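Local coordinates for protein yesU (Bacillus subtilis, PDB 1OQ1) that is of unknown function but has a galectin-like beta-sandwich fold of the concanavalin type, so a carbohydrate-related role is possible but unproven, at residues Gln32-Phe35 and Leu40-Ser43; Val65-Ser70 and Cys78-Ala83; Asp149-Pro154 and Ser159-Lys164; Ile200-Met205 and Ala210-Phe215. All coordinates share one frame; numbering follows the deposited sequence.

Contact 1: Gln32-Phe35 and Leu40-Ser43; sequences QISF and LHLS
Q32 pairs with S43 at the open end of an antiparallel beta hairpin, strands 31-34 and 40-44, which lies at the margin of one sheet of the sandwich. The two backbones are joined in both directions: Q32 N to S43 O at 2.8 Å, and S43 N back to Q32 O at 3.0 Å. S43 carries its hydroxyl between its own backbone N and carbonyl carbon (chi1 57°). This brings S43 OG close against Q32 CB, 3.2 Å away, alongside the extended glutamine chain. Water 1 donates to Q32 O and also hydrogen-bonds S43 OG, at 2.8 Å. Q32 O is thus gripped by a backbone amide and a water. I33 faces L42 as a non-hydrogen-bonded pair, and on this apolar face I33 CG1 runs alongside L42 CD2 at 4.0 Å. The other branch of I33, CG2, reaches L40 CD1. Here L42 also touches F51 and Y212, toward the interior. S34 turns to the opposite face and pairs with H41 through a second set of two bonds. H41 N to S34 O is the shorter, 2.7 Å and nearly straight at 168°. The H41 ring stands beside this bond, with S34 O near the ring plane at its edge. F35 leaves the strand, yet the end of its ring comes back to L40. Its CZ meets L40 CD1 obliquely at 3.8 Å.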
loop_
_atom_site.group_PDB
_atom_site.type_symbol
_atom_site.label_atom_id
_atom_site.label_comp_id
_atom_site.label_asym_id
_atom_site.label_seq_id
_atom_site.Cartn_x
_atom_site.Cartn_y
_atom_site.Cartn_z
ATOM N N GLN A 32 -11.475 11.507 0.233
ATOM C CA GLN A 32 -11.670 12.780 -0.444
ATOM C C GLN A 32 -10.427 13.031 -1.294
ATOM O O GLN A 32 -9.307 12.946 -0.795
ATOM C CB GLN A 32 -11.852 13.885 0.596
ATOM C CG GLN A 32 -12.398 15.186 0.054
ATOM C CD GLN A 32 -12.825 16.128 1.161
ATOM O OE1 GLN A 32 -13.303 17.232 0.904
ATOM N NE2 GLN A 32 -12.655 15.693 2.407
ATOM N N ILE A 33 -10.634 13.330 -2.572
ATOM C CA ILE A 33 -9.542 13.569 -3.510
ATOM C C ILE A 33 -9.367 15.043 -3.874
ATOM O O ILE A 33 -10.341 15.747 -4.149
ATOM C CB ILE A 33 -9.773 12.762 -4.809
ATOM C CG1 ILE A 33 -9.757 11.265 -4.492
ATOM C CG2 ILE A 33 -8.724 13.114 -5.848
ATOM C CD1 ILE A 33 -10.229 10.392 -5.630
ATOM N N SER A 34 -8.115 15.495 -3.882
ATOM C CA SER A 34 -7.770 16.874 -4.215
ATOM C C SER A 34 -6.420 16.894 -4.930
ATOM O O SER A 34 -5.587 16.014 -4.713
ATOM C CB SER A 34 -7.686 17.714 -2.940
ATOM O OG SER A 34 -6.967 18.910 -3.169
ATOM N N PHE A 35 -6.196 17.891 -5.781
ATOM C CA PHE A 35 -4.925 17.974 -6.490
ATOM C C PHE A 35 -4.202 19.306 -6.339
ATOM O O PHE A 35 -3.556 19.788 -7.271
ATOM C CB PHE A 35 -5.116 17.634 -7.970
ATOM C CG PHE A 35 -5.314 16.165 -8.227
ATOM C CD1 PHE A 35 -6.584 15.600 -8.198
ATOM C CD2 PHE A 35 -4.220 15.337 -8.452
ATOM C CE1 PHE A 35 -6.759 14.227 -8.386
ATOM C CE2 PHE A 35 -4.384 13.966 -8.640
ATOM C CZ PHE A 35 -5.659 13.410 -8.607
ATOM N N LEU A 40 -1.505 14.479 -5.656
ATOM C CA LEU A 40 -2.665 13.824 -5.058
ATOM C C LEU A 40 -2.754 14.008 -3.546
ATOM O O LEU A 40 -1.887 13.549 -2.798
ATOM C CB LEU A 40 -2.655 12.324 -5.373
ATOM C CG LEU A 40 -3.747 11.490 -4.686
ATOM C CD1 LEU A 40 -5.112 11.920 -5.192
ATOM C CD2 LEU A 40 -3.532 10.016 -4.967
ATOM N N HIS A 41 -3.808 14.689 -3.107
ATOM C CA HIS A 41 -4.051 14.899 -1.685
ATOM C C HIS A 41 -5.197 13.969 -1.311
ATOM O O HIS A 41 -6.264 14.024 -1.923
ATOM C CB HIS A 41 -4.482 16.340 -1.402
ATOM C CG HIS A 41 -3.377 17.342 -1.513
ATOM N ND1 HIS A 41 -2.873 18.017 -0.423
ATOM C CD2 HIS A 41 -2.686 17.790 -2.587
ATOM C CE1 HIS A 41 -1.920 18.841 -0.820
ATOM N NE2 HIS A 41 -1.787 18.722 -2.128
ATOM N N LEU A 42 -4.975 13.096 -0.334
ATOM C CA LEU A 42 -6.029 12.189 0.108
ATOM C C LEU A 42 -6.421 12.525 1.543
ATOM O O LEU A 42 -5.568 12.584 2.434
ATOM C CB LEU A 42 -5.572 10.725 0.024
ATOM C CG LEU A 42 -5.415 10.127 -1.379
ATOM C CD1 LEU A 42 -4.997 8.663 -1.266
ATOM C CD2 LEU A 42 -6.729 10.244 -2.145
ATOM N N SER A 43 -7.711 12.772 1.755
ATOM C CA SER A 43 -8.240 13.089 3.084
ATOM C C SER A 43 -9.536 12.310 3.287
ATOM O O SER A 43 -9.847 11.419 2.500
ATOM C CB SER A 43 -8.488 14.597 3.233
ATOM O OG SER A 43 -9.361 15.076 2.231
HETATM O O HOH W 1 -8.055 15.754 -0.151
#

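Contact 2: Val65-Ser70 and Cys78-Ala83; sequences VTWDFS and CMLFFA
F69 and C78 mark the nearest backbone approach, with CA atoms 10.0 Å apart, a spacing between sheets that only side chains bridge. F69 extends its ring from a CG placed opposite the backbone N (chi1 173°). The ring's far rim meets the sulfur: C78 SG lies 3.6 Å from F69 CE1 and 3.7 Å from F69 CZ. This is a sulfur-aromatic contact. The sulfur sits obliquely, 69° off the ring normal. Two residues along each strand, W67 and L80 repeat the theme, their side chains reaching toward each other from the two sheets. The closest pair is L80 CD2 to W67 CH2, 3.7 Å, at the six-membered end of the indole. The other methyl, L80 CD1, stands 4.3 Å above one face of the indole, toward its rim. Strands 63-73 and 76-86 belong to the two different sheets of the galectin-like sandwich, and these four buried residues fill its middle. W67 holds CG between its backbone N and carbonyl carbon (chi1 72°), and from there its six-membered ring comes up to L80 CD2. Its one polar atom is satisfied there, since NE1 hydrogen-bonds Y119 OH on strand 112-122. The same indole meets the F202 ring edge-to-face. F69 makes an edge-to-face pair with Y119.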
loop_
_atom_site.group_PDB
_atom_site.type_symbol
_atom_site.label_atom_id
_atom_site.label_comp_id
_atom_site.label_asym_id
_atom_site.label_seq_id
_atom_site.Cartn_x
_atom_site.Cartn_y
_atom_site.Cartn_z
ATOM N N VAL A 65 7.848 -1.495 -6.635
ATOM C CA VAL A 65 6.860 -0.420 -6.559
ATOM C C VAL A 65 7.420 0.782 -5.814
ATOM O O VAL A 65 7.920 0.647 -4.698
ATOM C CB VAL A 65 5.581 -0.912 -5.833
ATOM C CG1 VAL A 65 4.519 0.181 -5.834
ATOM C CG2 VAL A 65 5.052 -2.173 -6.503
ATOM N N THR A 66 7.324 1.953 -6.432
ATOM C CA THR A 66 7.830 3.175 -5.826
ATOM C C THR A 66 6.818 4.315 -5.874
ATOM O O THR A 66 5.958 4.375 -6.761
ATOM C CB THR A 66 9.122 3.652 -6.532
ATOM O OG1 THR A 66 8.875 3.801 -7.938
ATOM C CG2 THR A 66 10.253 2.650 -6.316
ATOM N N TRP A 67 6.921 5.210 -4.899
ATOM C CA TRP A 67 6.057 6.378 -4.835
ATOM C C TRP A 67 6.591 7.372 -3.812
ATOM O O TRP A 67 7.351 7.002 -2.911
ATOM C CB TRP A 67 4.606 5.973 -4.497
ATOM C CG TRP A 67 4.334 5.520 -3.075
ATOM C CD1 TRP A 67 3.778 6.263 -2.067
ATOM C CD2 TRP A 67 4.550 4.209 -2.532
ATOM N NE1 TRP A 67 3.628 5.491 -0.933
ATOM C CE2 TRP A 67 4.094 4.227 -1.193
ATOM C CE3 TRP A 67 5.082 3.018 -3.048
ATOM C CZ2 TRP A 67 4.154 3.098 -0.362
ATOM C CZ3 TRP A 67 5.143 1.893 -2.221
ATOM C CH2 TRP A 67 4.680 1.945 -0.893
ATOM N N ASP A 68 6.231 8.642 -3.993
ATOM C CA ASP A 68 6.626 9.708 -3.078
ATOM C C ASP A 68 5.476 9.875 -2.091
ATOM O O ASP A 68 4.315 9.923 -2.496
ATOM C CB ASP A 68 6.856 11.010 -3.844
ATOM C CG ASP A 68 8.254 11.104 -4.433
ATOM O OD1 ASP A 68 8.925 10.062 -4.571
ATOM O OD2 ASP A 68 8.682 12.229 -4.765
ATOM N N PHE A 69 5.807 9.965 -0.804
ATOM C CA PHE A 69 4.816 10.081 0.266
ATOM C C PHE A 69 5.091 11.253 1.202
ATOM O O PHE A 69 6.223 11.446 1.645
ATOM C CB PHE A 69 4.815 8.786 1.090
ATOM C CG PHE A 69 3.949 8.840 2.320
ATOM C CD1 PHE A 69 2.561 8.810 2.216
ATOM C CD2 PHE A 69 4.526 8.897 3.586
ATOM C CE1 PHE A 69 1.763 8.834 3.358
ATOM C CE2 PHE A 69 3.736 8.921 4.736
ATOM C CZ PHE A 69 2.351 8.889 4.620
ATOM N N SER A 70 4.050 12.018 1.518
ATOM C CA SER A 70 4.175 13.162 2.422
ATOM C C SER A 70 3.066 13.140 3.475
ATOM O O SER A 70 1.892 13.318 3.145
ATOM C CB SER A 70 4.072 14.476 1.648
ATOM O OG SER A 70 5.038 14.555 0.623
ATOM N N CYS A 78 -1.540 4.835 7.215
ATOM C CA CYS A 78 -1.483 4.550 5.791
ATOM C C CYS A 78 -1.152 3.078 5.585
ATOM O O CYS A 78 -0.546 2.441 6.449
ATOM C CB CYS A 78 -0.446 5.439 5.111
ATOM S SG CYS A 78 -0.906 7.195 5.146
HETATM N N MSE A 79 -1.552 2.539 4.439
HETATM C CA MSE A 79 -1.328 1.129 4.157
HETATM C C MSE A 79 -1.388 0.852 2.658
HETATM O O MSE A 79 -2.274 1.341 1.965
HETATM C CB MSE A 79 -2.399 0.299 4.878
HETATM C CG MSE A 79 -2.270 -1.205 4.731
HETATM SE SE MSE A 79 -3.805 -2.148 5.468
HETATM C CE MSE A 79 -3.666 -1.573 7.312
ATOM N N LEU A 80 -0.438 0.072 2.158
ATOM C CA LEU A 80 -0.438 -0.267 0.744
ATOM C C LEU A 80 -0.859 -1.717 0.568
ATOM O O LEU A 80 -0.328 -2.603 1.232
ATOM C CB LEU A 80 0.954 -0.091 0.129
ATOM C CG LEU A 80 0.924 -0.192 -1.401
ATOM C CD1 LEU A 80 0.602 1.177 -1.977
ATOM C CD2 LEU A 80 2.254 -0.678 -1.936
ATOM N N PHE A 81 -1.830 -1.944 -0.309
ATOM C CA PHE A 81 -2.292 -3.290 -0.625
ATOM C C PHE A 81 -1.615 -3.650 -1.950
ATOM O O PHE A 81 -1.474 -2.794 -2.825
ATOM C CB PHE A 81 -3.814 -3.311 -0.835
ATOM C CG PHE A 81 -4.613 -3.444 0.435
ATOM C CD1 PHE A 81 -4.964 -4.701 0.921
ATOM C CD2 PHE A 81 -5.016 -2.315 1.143
ATOM C CE1 PHE A 81 -5.710 -4.831 2.097
ATOM C CE2 PHE A 81 -5.760 -2.435 2.318
ATOM C CZ PHE A 81 -6.108 -3.696 2.794
ATOM N N PHE A 82 -1.168 -4.894 -2.089
ATOM C CA PHE A 82 -0.568 -5.347 -3.347
ATOM C C PHE A 82 -0.815 -6.845 -3.570
ATOM O O PHE A 82 -1.148 -7.562 -2.632
ATOM C CB PHE A 82 0.934 -4.984 -3.423
ATOM C CG PHE A 82 1.765 -5.450 -2.255
ATOM C CD1 PHE A 82 2.723 -6.448 -2.427
ATOM C CD2 PHE A 82 1.661 -4.834 -1.010
ATOM C CE1 PHE A 82 3.572 -6.822 -1.383
ATOM C CE2 PHE A 82 2.506 -5.199 0.047
ATOM C CZ PHE A 82 3.464 -6.192 -0.143
ATOM N N ALA A 83 -0.672 -7.310 -4.810
ATOM C CA ALA A 83 -0.929 -8.717 -5.144
ATOM C C ALA A 83 -2.356 -9.072 -4.708
ATOM O O ALA A 83 -2.624 -10.177 -4.225
ATOM C CB ALA A 83 0.083 -9.636 -4.441
#

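Contact 3: Asp149-Pro154 and Ser159-Lys164; sequences DPLPSP and SPYRMK
The loop after strand 142-148 crosses from one sheet of the sandwich to the other, and its L151 and P152 settle on Y161 at the start of strand 161-168. The loop opens with an Asx turn. D149 OD1 accepts from L151 N at 2.9 Å, and the donor approaches from above the carboxylate plane. D149 OD2 is held by R122 and by F120 N, which ties the turn to strand 112-122. L151 then carries the contact with one methyl. CD2 sits over a face of the Y161 ring, 3.8 Å from its centroid and 20° off the normal, a CH-pi contact. It lies nearest the root of the ring, 3.6 Å from Y161 CG. L151 CG stands beside the backbone N (chi1 -69°) and CD1 runs on extended (chi2 171°), which leaves CD2 as the branch over the ring. P152 takes the far end of the same tyrosine. Its CD approaches Y161 CZ obliquely at 3.8 Å. Leucine and proline therefore share the length of one ring. The phenol oxygen accepts a hydrogen bond from D158 N, in the short loop between the two segments, which helps hold the end of the ring. Next to that bond, Y161 OH also touches P152 CG, at 3.4 Å.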
loop_
_atom_site.group_PDB
_atom_site.type_symbol
_atom_site.label_atom_id
_atom_site.label_comp_id
_atom_site.label_asym_id
_atom_site.label_seq_id
_atom_site.Cartn_x
_atom_site.Cartn_y
_atom_site.Cartn_z
ATOM N N ASP A 149 9.599 2.318 12.179
ATOM C CA ASP A 149 9.217 3.320 11.178
ATOM C C ASP A 149 9.972 4.639 11.401
ATOM O O ASP A 149 9.750 5.318 12.405
ATOM C CB ASP A 149 7.701 3.564 11.277
ATOM C CG ASP A 149 7.169 4.497 10.199
ATOM O OD1 ASP A 149 7.964 5.010 9.383
ATOM O OD2 ASP A 149 5.939 4.722 10.177
ATOM N N PRO A 150 10.853 5.028 10.459
ATOM C CA PRO A 150 11.631 6.269 10.568
ATOM C C PRO A 150 10.847 7.548 10.257
ATOM O O PRO A 150 11.334 8.652 10.490
ATOM C CB PRO A 150 12.762 6.048 9.571
ATOM C CG PRO A 150 12.057 5.320 8.468
ATOM C CD PRO A 150 11.214 4.298 9.228
ATOM N N LEU A 151 9.644 7.398 9.717
ATOM C CA LEU A 151 8.828 8.560 9.385
ATOM C C LEU A 151 8.495 9.356 10.640
ATOM O O LEU A 151 8.054 8.797 11.645
ATOM C CB LEU A 151 7.537 8.124 8.702
ATOM C CG LEU A 151 7.661 7.527 7.302
ATOM C CD1 LEU A 151 6.313 6.953 6.892
ATOM C CD2 LEU A 151 8.114 8.596 6.311
ATOM N N PRO A 152 8.705 10.675 10.597
ATOM C CA PRO A 152 8.411 11.513 11.758
ATOM C C PRO A 152 6.955 11.939 11.738
ATOM O O PRO A 152 6.203 11.560 10.840
ATOM C CB PRO A 152 9.330 12.704 11.548
ATOM C CG PRO A 152 9.215 12.907 10.052
ATOM C CD PRO A 152 9.330 11.469 9.519
ATOM N N SER A 153 6.566 12.712 12.746
ATOM C CA SER A 153 5.223 13.266 12.803
ATOM C C SER A 153 5.296 14.408 11.785
ATOM O O SER A 153 6.393 14.859 11.433
ATOM C CB SER A 153 4.933 13.790 14.211
ATOM O OG SER A 153 6.111 14.289 14.818
ATOM N N PRO A 154 4.146 14.888 11.294
ATOM C CA PRO A 154 4.132 15.973 10.307
ATOM C C PRO A 154 4.927 17.223 10.660
ATOM O O PRO A 154 5.538 17.830 9.782
ATOM C CB PRO A 154 2.644 16.263 10.130
ATOM C CG PRO A 154 2.018 14.926 10.383
ATOM C CD PRO A 154 2.777 14.434 11.591
ATOM N N SER A 159 9.375 16.283 3.783
ATOM C CA SER A 159 8.732 15.585 2.675
ATOM C C SER A 159 9.140 16.063 1.286
ATOM O O SER A 159 9.568 17.202 1.108
ATOM C CB SER A 159 7.209 15.703 2.822
ATOM O OG SER A 159 6.775 15.143 4.054
ATOM N N PRO A 160 8.985 15.195 0.275
ATOM C CA PRO A 160 8.453 13.833 0.413
ATOM C C PRO A 160 9.498 12.765 0.738
ATOM O O PRO A 160 10.705 13.003 0.665
ATOM C CB PRO A 160 7.804 13.589 -0.942
ATOM C CG PRO A 160 8.768 14.269 -1.865
ATOM C CD PRO A 160 9.073 15.576 -1.148
ATOM N N TYR A 161 9.010 11.578 1.086
ATOM C CA TYR A 161 9.865 10.437 1.395
ATOM C C TYR A 161 9.766 9.440 0.236
ATOM O O TYR A 161 8.695 9.256 -0.339
ATOM C CB TYR A 161 9.415 9.805 2.717
ATOM C CG TYR A 161 9.664 10.705 3.907
ATOM C CD1 TYR A 161 10.867 10.645 4.610
ATOM C CD2 TYR A 161 8.732 11.679 4.275
ATOM C CE1 TYR A 161 11.144 11.537 5.649
ATOM C CE2 TYR A 161 9.001 12.581 5.317
ATOM C CZ TYR A 161 10.210 12.505 5.991
ATOM O OH TYR A 161 10.518 13.424 6.972
ATOM N N ARG A 162 10.892 8.816 -0.113
ATOM C CA ARG A 162 10.949 7.854 -1.220
ATOM C C ARG A 162 10.665 6.432 -0.743
ATOM O O ARG A 162 11.483 5.820 -0.059
ATOM C CB ARG A 162 12.326 7.923 -1.893
ATOM C CG ARG A 162 12.507 9.115 -2.841
ATOM C CD ARG A 162 11.752 8.873 -4.144
ATOM N NE ARG A 162 11.776 10.006 -5.069
ATOM C CZ ARG A 162 12.826 10.383 -5.796
ATOM N NH1 ARG A 162 13.975 9.724 -5.718
ATOM N NH2 ARG A 162 12.716 11.418 -6.621
HETATM N N MSE A 163 9.490 5.927 -1.100
HETATM C CA MSE A 163 9.054 4.589 -0.696
HETATM C C MSE A 163 9.353 3.580 -1.800
HETATM O O MSE A 163 9.112 3.857 -2.970
HETATM C CB MSE A 163 7.553 4.617 -0.423
HETATM C CG MSE A 163 7.079 5.928 0.179
HETATM SE SE MSE A 163 7.695 6.231 1.986
HETATM C CE MSE A 163 9.491 6.825 1.736
ATOM N N LYS A 164 9.868 2.410 -1.428
ATOM C CA LYS A 164 10.190 1.377 -2.413
ATOM C C LYS A 164 9.854 -0.004 -1.871
ATOM O O LYS A 164 10.288 -0.380 -0.785
ATOM C CB LYS A 164 11.676 1.432 -2.796
ATOM C CG LYS A 164 12.063 0.400 -3.860
ATOM C CD LYS A 164 13.528 0.499 -4.281
ATOM C CE LYS A 164 13.802 1.761 -5.084
ATOM N NZ LYS A 164 15.218 1.824 -5.564
#

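Contact 4: Ile200-Met205 and Ala210-Phe215; sequences IGFRQM and AVYRDF. With ACY (acetic acid), chain E.
F202 presents the edge of its ring to the faces of two other rings, Y212 and F215, at once. The pair with F215 is nearly perpendicular, with planes at 88° and centroids 5.2 Å apart. F202 CZ points down onto F215, 3.9 Å above that ring and offset toward its rim. The pair with Y212 is an offset edge-to-face one, planes at 76°, in which F202 CD1 lies 3.8 Å from Y212 CE2. With CG opposite the backbone N (chi1 168°), the F215 ring turns one face to F202 CZ. I200 adds an aliphatic flank, its CG2 meeting F215 CZ obliquely at 3.8 Å. At the cluster's other end the Q204 amide lies at the edge of the Y212 ring, near its plane. Water 2 hydrogen-bonds Y212 OH at 2.9 Å and donates to R203 O, so it spans the gap. The R203 side chain leaves the strand on the side away from 210-215. It offers NE and NH2 to the two oxygens of an acetate, probably from the crystallisation liquor. The bonds are nearly straight, R203 NE to acetate O being 3.0 Å and R203 NH2 to acetate OXT 2.6 Å. Segments 200-205 and 210-215 run antiparallel, their axes 10.7 Å apart at the closest approach, and the F202-Y212-F215 aromatic cluster between them belongs to the core of a two-sheet, galectin-like beta sandwich.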
loop_
_atom_site.group_PDB
_atom_site.type_symbol
_atom_site.label_atom_id
_atom_site.label_comp_id
_atom_site.label_asym_id
_atom_site.label_seq_id
_atom_site.Cartn_x
_atom_site.Cartn_y
_atom_site.Cartn_z
ATOM N N ILE A 200 -2.931 -3.021 -6.860
ATOM C CA ILE A 200 -2.250 -2.268 -5.813
ATOM C C ILE A 200 -3.223 -1.175 -5.369
ATOM O O ILE A 200 -3.849 -0.518 -6.204
ATOM C CB ILE A 200 -0.957 -1.614 -6.328
ATOM C CG1 ILE A 200 0.071 -2.704 -6.647
ATOM C CG2 ILE A 200 -0.419 -0.633 -5.283
ATOM C CD1 ILE A 200 1.339 -2.193 -7.271
ATOM N N GLY A 201 -3.355 -0.991 -4.060
ATOM C CA GLY A 201 -4.271 0.012 -3.546
ATOM C C GLY A 201 -3.704 0.818 -2.394
ATOM O O GLY A 201 -2.810 0.362 -1.676
ATOM N N PHE A 202 -4.248 2.018 -2.214
ATOM C CA PHE A 202 -3.816 2.928 -1.165
ATOM C C PHE A 202 -4.895 3.102 -0.110
ATOM O O PHE A 202 -5.965 3.641 -0.395
ATOM C CB PHE A 202 -3.484 4.290 -1.778
ATOM C CG PHE A 202 -2.280 4.270 -2.670
ATOM C CD1 PHE A 202 -1.037 4.686 -2.194
ATOM C CD2 PHE A 202 -2.372 3.787 -3.971
ATOM C CE1 PHE A 202 0.095 4.619 -3.000
ATOM C CE2 PHE A 202 -1.242 3.716 -4.788
ATOM C CZ PHE A 202 -0.008 4.132 -4.299
ATOM N N ARG A 203 -4.616 2.649 1.108
ATOM C CA ARG A 203 -5.580 2.786 2.193
ATOM C C ARG A 203 -5.167 3.832 3.210
ATOM O O ARG A 203 -3.983 4.066 3.442
ATOM C CB ARG A 203 -5.775 1.451 2.923
ATOM C CG ARG A 203 -6.603 1.563 4.214
ATOM C CD ARG A 203 -6.824 0.193 4.843
ATOM N NE ARG A 203 -7.704 0.212 6.014
ATOM C CZ ARG A 203 -8.995 0.537 5.973
ATOM N NH1 ARG A 203 -9.558 0.883 4.826
ATOM N NH2 ARG A 203 -9.735 0.480 7.072
ATOM N N GLN A 204 -6.158 4.476 3.811
ATOM C CA GLN A 204 -5.907 5.451 4.855
ATOM C C GLN A 204 -6.991 5.308 5.898
ATOM O O GLN A 204 -8.140 5.006 5.569
ATOM C CB GLN A 204 -5.948 6.890 4.329
ATOM C CG GLN A 204 -4.800 7.286 3.423
ATOM C CD GLN A 204 -4.717 8.793 3.224
ATOM O OE1 GLN A 204 -5.592 9.545 3.672
ATOM N NE2 GLN A 204 -3.667 9.242 2.550
HETATM N N MSE A 205 -6.612 5.492 7.155
HETATM C CA MSE A 205 -7.574 5.469 8.242
HETATM C C MSE A 205 -7.772 6.946 8.537
HETATM O O MSE A 205 -6.796 7.680 8.705
HETATM C CB MSE A 205 -7.011 4.769 9.480
HETATM C CG MSE A 205 -7.000 3.257 9.401
HETATM SE SE MSE A 205 -6.641 2.476 11.136
HETATM C CE MSE A 205 -8.445 2.492 11.857
ATOM N N ALA A 210 -2.641 13.072 3.621
ATOM C CA ALA A 210 -1.337 12.801 3.020
ATOM C C ALA A 210 -1.298 13.159 1.542
ATOM O O ALA A 210 -2.335 13.276 0.889
ATOM C CB ALA A 210 -0.982 11.325 3.202
ATOM N N VAL A 211 -0.089 13.325 1.019
ATOM C CA VAL A 211 0.105 13.658 -0.387
ATOM C C VAL A 211 0.947 12.575 -1.044
ATOM O O VAL A 211 1.943 12.121 -0.474
ATOM C CB VAL A 211 0.815 15.020 -0.541
ATOM C CG1 VAL A 211 1.082 15.313 -2.011
ATOM C CG2 VAL A 211 -0.046 16.121 0.069
ATOM N N TYR A 212 0.534 12.162 -2.238
ATOM C CA TYR A 212 1.240 11.127 -2.983
ATOM C C TYR A 212 1.626 11.638 -4.370
ATOM O O TYR A 212 0.893 12.415 -4.984
ATOM C CB TYR A 212 0.359 9.883 -3.139
ATOM C CG TYR A 212 -0.185 9.324 -1.840
ATOM C CD1 TYR A 212 -1.244 9.944 -1.181
ATOM C CD2 TYR A 212 0.365 8.177 -1.268
ATOM C CE1 TYR A 212 -1.746 9.435 0.019
ATOM C CE2 TYR A 212 -0.129 7.659 -0.068
ATOM C CZ TYR A 212 -1.182 8.294 0.567
ATOM O OH TYR A 212 -1.667 7.794 1.750
ATOM N N ARG A 213 2.772 11.180 -4.864
ATOM C CA ARG A 213 3.264 11.580 -6.179
ATOM C C ARG A 213 4.114 10.490 -6.825
ATOM O O ARG A 213 4.645 9.621 -6.141
ATOM C CB ARG A 213 4.120 12.839 -6.051
ATOM C CG ARG A 213 3.372 14.146 -6.129
ATOM C CD ARG A 213 3.505 14.724 -7.520
ATOM N NE ARG A 213 3.570 16.181 -7.493
ATOM C CZ ARG A 213 3.974 16.925 -8.516
ATOM N NH1 ARG A 213 4.350 16.346 -9.649
ATOM N NH2 ARG A 213 4.000 18.249 -8.406
ATOM N N ASP A 214 4.228 10.556 -8.146
ATOM C CA ASP A 214 5.043 9.635 -8.940
ATOM C C ASP A 214 5.006 8.164 -8.548
ATOM O O ASP A 214 6.010 7.602 -8.104
ATOM C CB ASP A 214 6.501 10.112 -8.948
ATOM C CG ASP A 214 6.640 11.557 -9.401
ATOM O OD1 ASP A 214 5.847 11.993 -10.261
ATOM O OD2 ASP A 214 7.550 12.253 -8.903
ATOM N N PHE A 215 3.844 7.550 -8.732
ATOM C CA PHE A 215 3.628 6.141 -8.433
ATOM C C PHE A 215 4.085 5.335 -9.655
ATOM O O PHE A 215 3.556 5.507 -10.754
ATOM C CB PHE A 215 2.138 5.931 -8.150
ATOM C CG PHE A 215 1.704 4.493 -8.108
ATOM C CD1 PHE A 215 2.427 3.545 -7.391
ATOM C CD2 PHE A 215 0.535 4.099 -8.750
ATOM C CE1 PHE A 215 1.993 2.225 -7.314
ATOM C CE2 PHE A 215 0.087 2.780 -8.681
ATOM C CZ PHE A 215 0.821 1.839 -7.958
HETATM C C ACY E . -7.676 -0.403 9.600
HETATM O O ACY E . -6.687 -0.349 8.740
HETATM O OXT ACY E . -8.882 -0.013 9.429
HETATM C CH3 ACY E . -7.290 -1.003 10.941
HETATM O O HOH W 2 -1.986 4.961 1.522
#

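Overall arrangement
Contacts 2 and 4 form the centre of the sandwich, with centres 6 Å apart. Both span the two sheets, and each sheet joins them directly: M79 O with R203 N in one, D68 N with R213 O in the other. Contact 1 adds the hairpin beside strand 209-222, its centre 10 Å from that of contact 4. Contact 3 lies on another flank, 12 Å from contact 2 by centres. There F69 pairs with Y161, and D68 forms a salt bridge with R162. No active site has been assigned. The acetate at R203 lies beyond the core at contact 4, and a glycerol, likewise probably from the crystallisation liquor, lies about 5 Å from the side chain of S43.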